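Side-chain contacts in TLR1789 protein (Thermosynechococcus elongatus, PDB 2X8X), which probably acts in protein insertion or translocation at the cyanobacterial outer membrane as an Omp85-family protein, represented here by its N-terminal domain of POTRA repeats: residues 100-105 and 109-114; 82-85 and 91-94; 114-119 and 131-136. All coordinates share one frame; numbering follows the deposited sequence.

Contact 1 (100-105 and 109-114); sequences APQIGR and LRELQA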
loop_
_atom_site.group_PDB
_atom_site.type_symbol
_atom_site.label_atom_id
_atom_site.label_comp_id
_atom_site.label_asym_id
_atom_site.label_seq_id
_atom_site.Cartn_x
_atom_site.Cartn_y
_atom_site.Cartn_z
ATOM N N ALA A 100 -8.306 12.567 -5.804
ATOM C CA ALA A 100 -8.689 13.940 -6.309
ATOM C C ALA A 100 -8.099 15.132 -5.532
ATOM O O ALA A 100 -7.641 16.094 -6.190
ATOM C CB ALA A 100 -10.270 14.108 -6.486
ATOM N N PRO A 101 -8.079 15.093 -4.152
ATOM C CA PRO A 101 -7.584 16.313 -3.479
ATOM C C PRO A 101 -6.090 16.632 -3.725
ATOM O O PRO A 101 -5.635 17.781 -3.511
ATOM C CB PRO A 101 -7.827 16.031 -1.996
ATOM C CG PRO A 101 -9.138 15.083 -1.985
ATOM C CD PRO A 101 -8.773 14.167 -3.205
ATOM N N GLN A 102 -5.350 15.623 -4.166
ATOM C CA GLN A 102 -3.899 15.727 -4.369
ATOM C C GLN A 102 -3.482 16.126 -5.795
ATOM O O GLN A 102 -2.287 16.460 -6.042
ATOM C CB GLN A 102 -3.224 14.379 -4.023
ATOM C CG GLN A 102 -3.380 14.025 -2.557
ATOM C CD GLN A 102 -2.783 12.657 -2.210
ATOM O OE1 GLN A 102 -3.470 11.818 -1.596
ATOM N NE2 GLN A 102 -1.550 12.417 -2.594
ATOM N N ILE A 103 -4.434 16.039 -6.726
ATOM C CA ILE A 103 -4.091 16.170 -8.160
ATOM C C ILE A 103 -3.841 17.664 -8.415
ATOM O O ILE A 103 -4.550 18.470 -7.842
ATOM C CB ILE A 103 -5.208 15.556 -9.036
ATOM C CG1 ILE A 103 -5.024 14.011 -9.057
ATOM C CG2 ILE A 103 -5.067 16.048 -10.514
ATOM C CD1 ILE A 103 -6.269 13.265 -9.115
ATOM N N GLY A 104 -2.766 18.051 -9.132
ATOM C CA GLY A 104 -2.481 19.441 -9.429
ATOM C C GLY A 104 -1.489 20.107 -8.506
ATOM O O GLY A 104 -1.171 21.301 -8.718
ATOM N N ARG A 105 -0.934 19.383 -7.509
ATOM C CA ARG A 105 0.172 19.968 -6.737
ATOM C C ARG A 105 1.233 18.952 -6.635
ATOM O O ARG A 105 0.998 17.782 -6.923
ATOM C CB ARG A 105 -0.234 20.331 -5.303
ATOM C CG ARG A 105 -1.687 20.368 -5.018
ATOM C CD ARG A 105 -1.807 20.903 -3.572
ATOM N NE ARG A 105 -1.631 19.819 -2.610
ATOM C CZ ARG A 105 -2.644 19.088 -2.172
ATOM N NH1 ARG A 105 -3.860 19.421 -2.602
ATOM N NH2 ARG A 105 -2.459 18.089 -1.291
ATOM N N LEU A 109 4.790 12.042 -0.788
ATOM C CA LEU A 109 4.683 10.610 -0.503
ATOM C C LEU A 109 4.012 10.285 0.810
ATOM O O LEU A 109 3.447 9.224 0.937
ATOM C CB LEU A 109 6.025 9.925 -0.567
ATOM C CG LEU A 109 6.638 9.632 -1.948
ATOM C CD1 LEU A 109 7.661 8.522 -1.801
ATOM C CD2 LEU A 109 5.731 9.246 -3.078
ATOM N N ARG A 110 4.047 11.163 1.804
ATOM C CA ARG A 110 3.214 10.930 3.005
ATOM C C ARG A 110 1.712 10.987 2.675
ATOM O O ARG A 110 0.966 10.152 3.137
ATOM C CB ARG A 110 3.461 11.965 4.116
ATOM C CG ARG A 110 4.839 12.180 4.552
ATOM C CD ARG A 110 4.655 13.265 5.681
ATOM N NE ARG A 110 5.888 13.623 6.358
ATOM C CZ ARG A 110 6.121 13.463 7.659
ATOM N NH1 ARG A 110 5.173 12.960 8.460
ATOM N NH2 ARG A 110 7.318 13.794 8.156
ATOM N N GLU A 111 1.269 11.996 1.926
ATOM C CA GLU A 111 -0.120 12.067 1.484
ATOM C C GLU A 111 -0.513 10.875 0.553
ATOM O O GLU A 111 -1.615 10.321 0.675
ATOM C CB GLU A 111 -0.393 13.346 0.713
ATOM C CG GLU A 111 -0.060 14.665 1.541
ATOM C CD GLU A 111 -0.266 16.002 0.705
ATOM O OE1 GLU A 111 -1.333 16.103 0.050
ATOM O OE2 GLU A 111 0.605 16.946 0.713
ATOM N N LEU A 112 0.369 10.483 -0.331
ATOM C CA LEU A 112 0.142 9.265 -1.111
ATOM C C LEU A 112 -0.066 8.063 -0.251
ATOM O O LEU A 112 -0.920 7.227 -0.558
ATOM C CB LEU A 112 1.288 8.987 -2.060
ATOM C CG LEU A 112 0.965 7.899 -3.120
ATOM C CD1 LEU A 112 0.077 8.428 -4.214
ATOM C CD2 LEU A 112 2.294 7.519 -3.812
ATOM N N GLN A 113 0.745 7.889 0.791
ATOM C CA GLN A 113 0.568 6.776 1.714
ATOM C C GLN A 113 -0.776 6.886 2.473
ATOM O O GLN A 113 -1.440 5.889 2.726
ATOM C CB GLN A 113 1.723 6.767 2.732
ATOM C CG GLN A 113 1.754 5.525 3.626
ATOM C CD GLN A 113 1.780 4.241 2.791
ATOM O OE1 GLN A 113 1.098 3.291 3.111
ATOM N NE2 GLN A 113 2.502 4.256 1.668
ATOM N N ALA A 114 -1.202 8.080 2.818
ATOM C CA ALA A 114 -2.557 8.227 3.392
ATOM C C ALA A 114 -3.647 7.761 2.379
ATOM O O ALA A 114 -4.609 7.062 2.771
ATOM C CB ALA A 114 -2.787 9.689 3.843
#

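Contact 2 (82-85 and 91-94); sequences VQVA and TQEK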
loop_
_atom_site.group_PDB
_atom_site.type_symbol
_atom_site.label_atom_id
_atom_site.label_comp_id
_atom_site.label_asym_id
_atom_site.label_seq_id
_atom_site.Cartn_x
_atom_site.Cartn_y
_atom_site.Cartn_z
ATOM N N VAL A 82 -3.631 9.041 -10.729
ATOM C CA VAL A 82 -3.187 7.819 -10.025
ATOM C C VAL A 82 -4.004 6.723 -10.693
ATOM O O VAL A 82 -5.200 6.887 -10.825
ATOM C CB VAL A 82 -3.504 7.841 -8.530
ATOM C CG1 VAL A 82 -2.991 6.525 -7.826
ATOM C CG2 VAL A 82 -2.873 9.116 -7.867
ATOM N N GLN A 83 -3.329 5.664 -11.163
ATOM C CA GLN A 83 -3.962 4.532 -11.877
ATOM C C GLN A 83 -3.566 3.228 -11.136
ATOM O O GLN A 83 -2.547 3.155 -10.426
ATOM C CB GLN A 83 -3.582 4.512 -13.371
ATOM C CG GLN A 83 -2.130 4.459 -13.604
ATOM C CD GLN A 83 -1.686 4.651 -15.052
ATOM O OE1 GLN A 83 -2.411 5.169 -15.901
ATOM N NE2 GLN A 83 -0.465 4.216 -15.339
ATOM N N VAL A 84 -4.385 2.203 -11.252
ATOM C CA VAL A 84 -4.107 1.019 -10.482
ATOM C C VAL A 84 -4.104 -0.196 -11.443
ATOM O O VAL A 84 -4.873 -0.237 -12.415
ATOM C CB VAL A 84 -5.120 0.902 -9.355
ATOM C CG1 VAL A 84 -6.495 0.879 -9.941
ATOM C CG2 VAL A 84 -4.987 -0.391 -8.656
ATOM N N ALA A 85 -3.258 -1.177 -11.135
ATOM C CA ALA A 85 -3.286 -2.470 -11.816
ATOM C C ALA A 85 -3.740 -3.572 -10.856
ATOM O O ALA A 85 -3.312 -3.601 -9.694
ATOM C CB ALA A 85 -1.860 -2.855 -12.285
ATOM N N THR A 91 -12.677 0.157 -8.115
ATOM C CA THR A 91 -12.760 0.664 -9.488
ATOM C C THR A 91 -11.773 1.809 -9.653
ATOM O O THR A 91 -11.447 2.526 -8.686
ATOM C CB THR A 91 -14.180 1.148 -9.814
ATOM O OG1 THR A 91 -14.461 2.293 -9.015
ATOM C CG2 THR A 91 -15.242 0.029 -9.512
ATOM N N GLN A 92 -11.275 1.987 -10.890
ATOM C CA GLN A 92 -10.481 3.151 -11.229
ATOM C C GLN A 92 -11.192 4.456 -10.809
ATOM O O GLN A 92 -10.537 5.382 -10.346
ATOM C CB GLN A 92 -10.100 3.160 -12.727
ATOM C CG GLN A 92 -9.201 4.358 -13.089
ATOM C CD GLN A 92 -7.852 4.357 -12.323
ATOM O OE1 GLN A 92 -7.087 3.344 -12.352
ATOM N NE2 GLN A 92 -7.518 5.512 -11.701
ATOM N N GLU A 93 -12.510 4.531 -10.921
ATOM C CA GLU A 93 -13.222 5.751 -10.476
ATOM C C GLU A 93 -13.117 6.027 -8.962
ATOM O O GLU A 93 -13.098 7.184 -8.518
ATOM C CB GLU A 93 -14.706 5.712 -10.849
ATOM C CG GLU A 93 -15.015 5.890 -12.346
ATOM C CD GLU A 93 -14.624 4.649 -13.170
ATOM O OE1 GLU A 93 -14.919 3.490 -12.735
ATOM O OE2 GLU A 93 -14.008 4.833 -14.251
ATOM N N LYS A 94 -13.145 4.961 -8.164
ATOM C CA LYS A 94 -12.969 5.101 -6.708
ATOM C C LYS A 94 -11.548 5.577 -6.369
ATOM O O LYS A 94 -11.343 6.400 -5.490
ATOM C CB LYS A 94 -13.265 3.737 -6.032
ATOM C CG LYS A 94 -13.122 3.721 -4.541
ATOM C CD LYS A 94 -13.969 4.791 -3.902
ATOM C CE LYS A 94 -13.828 4.686 -2.401
ATOM N NZ LYS A 94 -15.075 5.139 -1.801
#

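Contact 3 (114-119 and 131-136); sequences AGIEKI and GQVVGT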
loop_
_atom_site.group_PDB
_atom_site.type_symbol
_atom_site.label_atom_id
_atom_site.label_comp_id
_atom_site.label_asym_id
_atom_site.label_seq_id
_atom_site.Cartn_x
_atom_site.Cartn_y
_atom_site.Cartn_z
ATOM N N ALA A 114 -1.202 8.080 2.818
ATOM C CA ALA A 114 -2.557 8.227 3.392
ATOM C C ALA A 114 -3.647 7.761 2.379
ATOM O O ALA A 114 -4.609 7.062 2.771
ATOM C CB ALA A 114 -2.787 9.689 3.843
ATOM N N GLY A 115 -3.513 8.105 1.089
ATOM C CA GLY A 115 -4.442 7.521 0.124
ATOM C C GLY A 115 -4.371 6.013 -0.026
ATOM O O GLY A 115 -5.373 5.356 -0.256
ATOM N N ILE A 116 -3.172 5.455 0.025
ATOM C CA ILE A 116 -2.984 4.011 -0.025
ATOM C C ILE A 116 -3.705 3.423 1.167
ATOM O O ILE A 116 -4.459 2.428 1.032
ATOM C CB ILE A 116 -1.474 3.633 -0.021
ATOM C CG1 ILE A 116 -0.861 4.003 -1.370
ATOM C CG2 ILE A 116 -1.305 2.156 0.286
ATOM C CD1 ILE A 116 0.631 3.770 -1.399
ATOM N N GLU A 117 -3.619 4.103 2.322
ATOM C CA GLU A 117 -4.371 3.624 3.500
ATOM C C GLU A 117 -5.899 3.695 3.317
ATOM O O GLU A 117 -6.618 2.839 3.824
ATOM C CB GLU A 117 -3.995 4.327 4.805
ATOM C CG GLU A 117 -2.588 3.998 5.303
ATOM C CD GLU A 117 -2.145 2.489 5.041
ATOM O OE1 GLU A 117 -2.882 1.505 5.405
ATOM O OE2 GLU A 117 -1.020 2.281 4.479
ATOM N N LYS A 118 -6.384 4.695 2.592
ATOM C CA LYS A 118 -7.814 4.737 2.236
ATOM C C LYS A 118 -8.213 3.571 1.362
ATOM O O LYS A 118 -9.340 3.043 1.451
ATOM C CB LYS A 118 -8.119 6.056 1.513
ATOM C CG LYS A 118 -8.374 7.179 2.593
ATOM C CD LYS A 118 -8.703 8.499 1.879
ATOM C CE LYS A 118 -7.366 9.086 1.277
ATOM N NZ LYS A 118 -6.575 10.226 1.928
ATOM N N ILE A 119 -7.328 3.173 0.464
ATOM C CA ILE A 119 -7.686 1.998 -0.385
ATOM C C ILE A 119 -7.790 0.713 0.499
ATOM O O ILE A 119 -8.728 -0.085 0.371
ATOM C CB ILE A 119 -6.657 1.828 -1.508
ATOM C CG1 ILE A 119 -6.821 2.893 -2.583
ATOM C CG2 ILE A 119 -6.751 0.402 -2.091
ATOM C CD1 ILE A 119 -5.539 2.880 -3.556
ATOM N N GLY A 131 -7.609 -7.973 0.696
ATOM C CA GLY A 131 -7.281 -6.985 -0.309
ATOM C C GLY A 131 -6.320 -5.910 0.175
ATOM O O GLY A 131 -6.491 -5.405 1.293
ATOM N N GLN A 132 -5.346 -5.490 -0.632
ATOM C CA GLN A 132 -4.471 -4.389 -0.127
ATOM C C GLN A 132 -3.648 -3.962 -1.320
ATOM O O GLN A 132 -3.527 -4.743 -2.282
ATOM C CB GLN A 132 -3.489 -4.892 0.943
ATOM C CG GLN A 132 -2.577 -5.988 0.340
ATOM C CD GLN A 132 -1.531 -6.555 1.356
ATOM O OE1 GLN A 132 -1.339 -6.014 2.427
ATOM N NE2 GLN A 132 -0.892 -7.662 1.007
ATOM N N VAL A 133 -3.039 -2.773 -1.205
ATOM C CA VAL A 133 -2.045 -2.261 -2.162
ATOM C C VAL A 133 -0.792 -3.052 -1.920
ATOM O O VAL A 133 -0.491 -3.367 -0.763
ATOM C CB VAL A 133 -1.816 -0.753 -1.912
ATOM C CG1 VAL A 133 -0.664 -0.169 -2.752
ATOM C CG2 VAL A 133 -3.091 -0.017 -2.263
ATOM N N VAL A 134 -0.082 -3.422 -2.988
ATOM C CA VAL A 134 1.157 -4.167 -2.896
ATOM C C VAL A 134 2.250 -3.476 -3.708
ATOM O O VAL A 134 1.980 -2.738 -4.711
ATOM C CB VAL A 134 1.013 -5.659 -3.436
ATOM C CG1 VAL A 134 0.057 -6.447 -2.581
ATOM C CG2 VAL A 134 0.479 -5.681 -4.830
ATOM N N GLY A 135 3.486 -3.661 -3.260
ATOM C CA GLY A 135 4.622 -3.134 -4.014
ATOM C C GLY A 135 4.883 -1.687 -3.658
ATOM O O GLY A 135 4.254 -1.123 -2.743
ATOM N N THR A 136 5.804 -1.091 -4.395
ATOM C CA THR A 136 6.197 0.283 -4.224
ATOM C C THR A 136 5.511 1.099 -5.336
ATOM O O THR A 136 5.585 0.689 -6.512
ATOM C CB THR A 136 7.739 0.373 -4.361
ATOM O OG1 THR A 136 8.340 -0.456 -3.340
ATOM C CG2 THR A 136 8.247 1.840 -4.172
#

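Contact 1 (100-105 and 109-114)
Arg105 and Glu111 meet in a salt bridge that ties the loop between the two helices of a POTRA domain to the first turns of the second helix, 109-125. Arg105 NH2 lies 2.6 Å from Glu111 OE1. The pair is close, but as a hydrogen bond it is weak, because the N-H...O angle is just 116°. The carboxylate comes to the edge of the guanidinium group, and the two planes lie 23° apart, so the ions are nearly coplanar although their side chains cross at about a right angle. Only one carboxylate oxygen comes close: Glu111 OE2 stays 3.8 Å from Arg105 NH2.

Beside the ion pair, the Gln102 side chain is stretched out toward the helix and slides past Glu111 in the opposite direction. Its CD lies 3.8 Å from Glu111 CB, and its CG is 3.9 Å from Glu111 OE1, so aliphatic carbon flanks the carboxylate. The amide end reaches the backbone of Glu111 and Leu112. Extension of Glu111 beyond CG (chi2 177°) carries its charge away from the helix and up to the loop.

A second shell sets these groups. Gln102 to Arg105 form a type II turn, with Gly104 at a positive phi that suits glycine, and Gly104 and Arg105 both make backbone hydrogen bonds to Leu79, just ahead of strand 81-85. Gln102 also packs on Leu79. On the helix side, Asn108 OD1 accepts from the backbone N of Glu111. The other end of the guanidinium turns back on its own loop, where Arg105 NH1 makes a weak 2.6 Å hydrogen bond to Pro101 O.

Contact 2 (82-85 and 91-94)
Gln92 reaches from the first turn of helix 92-99 to the backbone of Val82 and Val84, on the opening strand of a POTRA domain, whose order is strand, two helices, then two strands. The contact joins this strand, the outermost on its side of a three-stranded mixed sheet, to the helix that follows it.

Two hydrogen bonds carry the polar part. Gln92 NE2 donates to Val82 O over 2.8 Å, and Gln92 OE1 accepts from Val84 N over 3.1 Å. The N-H...O angles, 142° and 145°, are moderately bent. Each donor nevertheless lies in the plane of the carbonyl it addresses and on a lone pair. One amide thus satisfies both a C=O and an N-H two residues apart, much as one residue of a parallel neighbouring strand would. Gripped at both ends, the amide is restrained in its rotation, and its orientation is supported by the complementary pair. A bend at chi2 (61°) brings the amide across to the strand. The strand's other edge is engaged by the sheet: Gln83 bonds through its backbone to Val145 and Leu147, and its side-chain NE2 turns away to a hydrogen bond with Thr146 OG1.

Van der Waals contacts flank the amide oxygen: Gln92 OE1 passes 3.4 Å from Gln83 CA and 3.5 Å from Val84 CG1. Val82 and Val84 also pack on Val95 of the helix, and Val82 reaches Phe99 as well, which joins the strand to the helix beyond the polar link.

Capping fixes the start of the helix and therefore the base of Gln92. Thr91 occupies the N-cap position, and its OG1 accepts from Lys94 N at 3.1 Å.

Contact 3 (114-119 and 131-136)
Val133, whose side chain packs against Ile116 and Ile119, has its backbone N hydrogen-bonded to the side-chain OD1 of Asn120. This polar link sits beside an otherwise apolar contact, in which helix 109-125 of a POTRA domain packs on strand 132-139 of its three-stranded sheet. No hydrogen bond joins the two segments directly.

Ile116 and Ile119 lie one helical turn apart, and the valine meets both. Val133 CG2 comes between their branch methyls, 3.8 Å from Ile116 CG2 and 3.7 Å from Ile119 CG2. Both isoleucines cross the valine at about a right angle. They present CG2 to it because chi1, -72° in Ile116 and -73° in Ile119, sets that methyl anti to the backbone N. The longer arm of Ile119 adds its CD1, 4.0 Å from Val133 CG2.

The surroundings extend this into the domain core: Val133 also touches Val149 of the central strand, while Ile119 reaches Leu147 of that strand and Ile98 and Phe99 of helix 92-99. On the Ile116 side the approach is through the valine's branch point, with Ile116 CG2 3.7 Å from Val133 CB.

Overall arrangement
From the N terminus, contact 2 comes first, closing the loop of residues 86-90 between strand 81-85 and helix 92-99. Contact 1 follows, spanning residues 106-108 to hold the inter-helix loop against the start of helix 109-125. Contact 3 then closes the longer path from that helix through residues 120-130 to strand 132-139. The three are in series; none nests or crosses, although contacts 1 and 3 share Ala114. Contacts 2 and 3 reach the two outermost strands of the same sheet, with strand 144-150 between them, and their centres are 11 Å apart. Together they join both helices and the sheet of the middle POTRA domain.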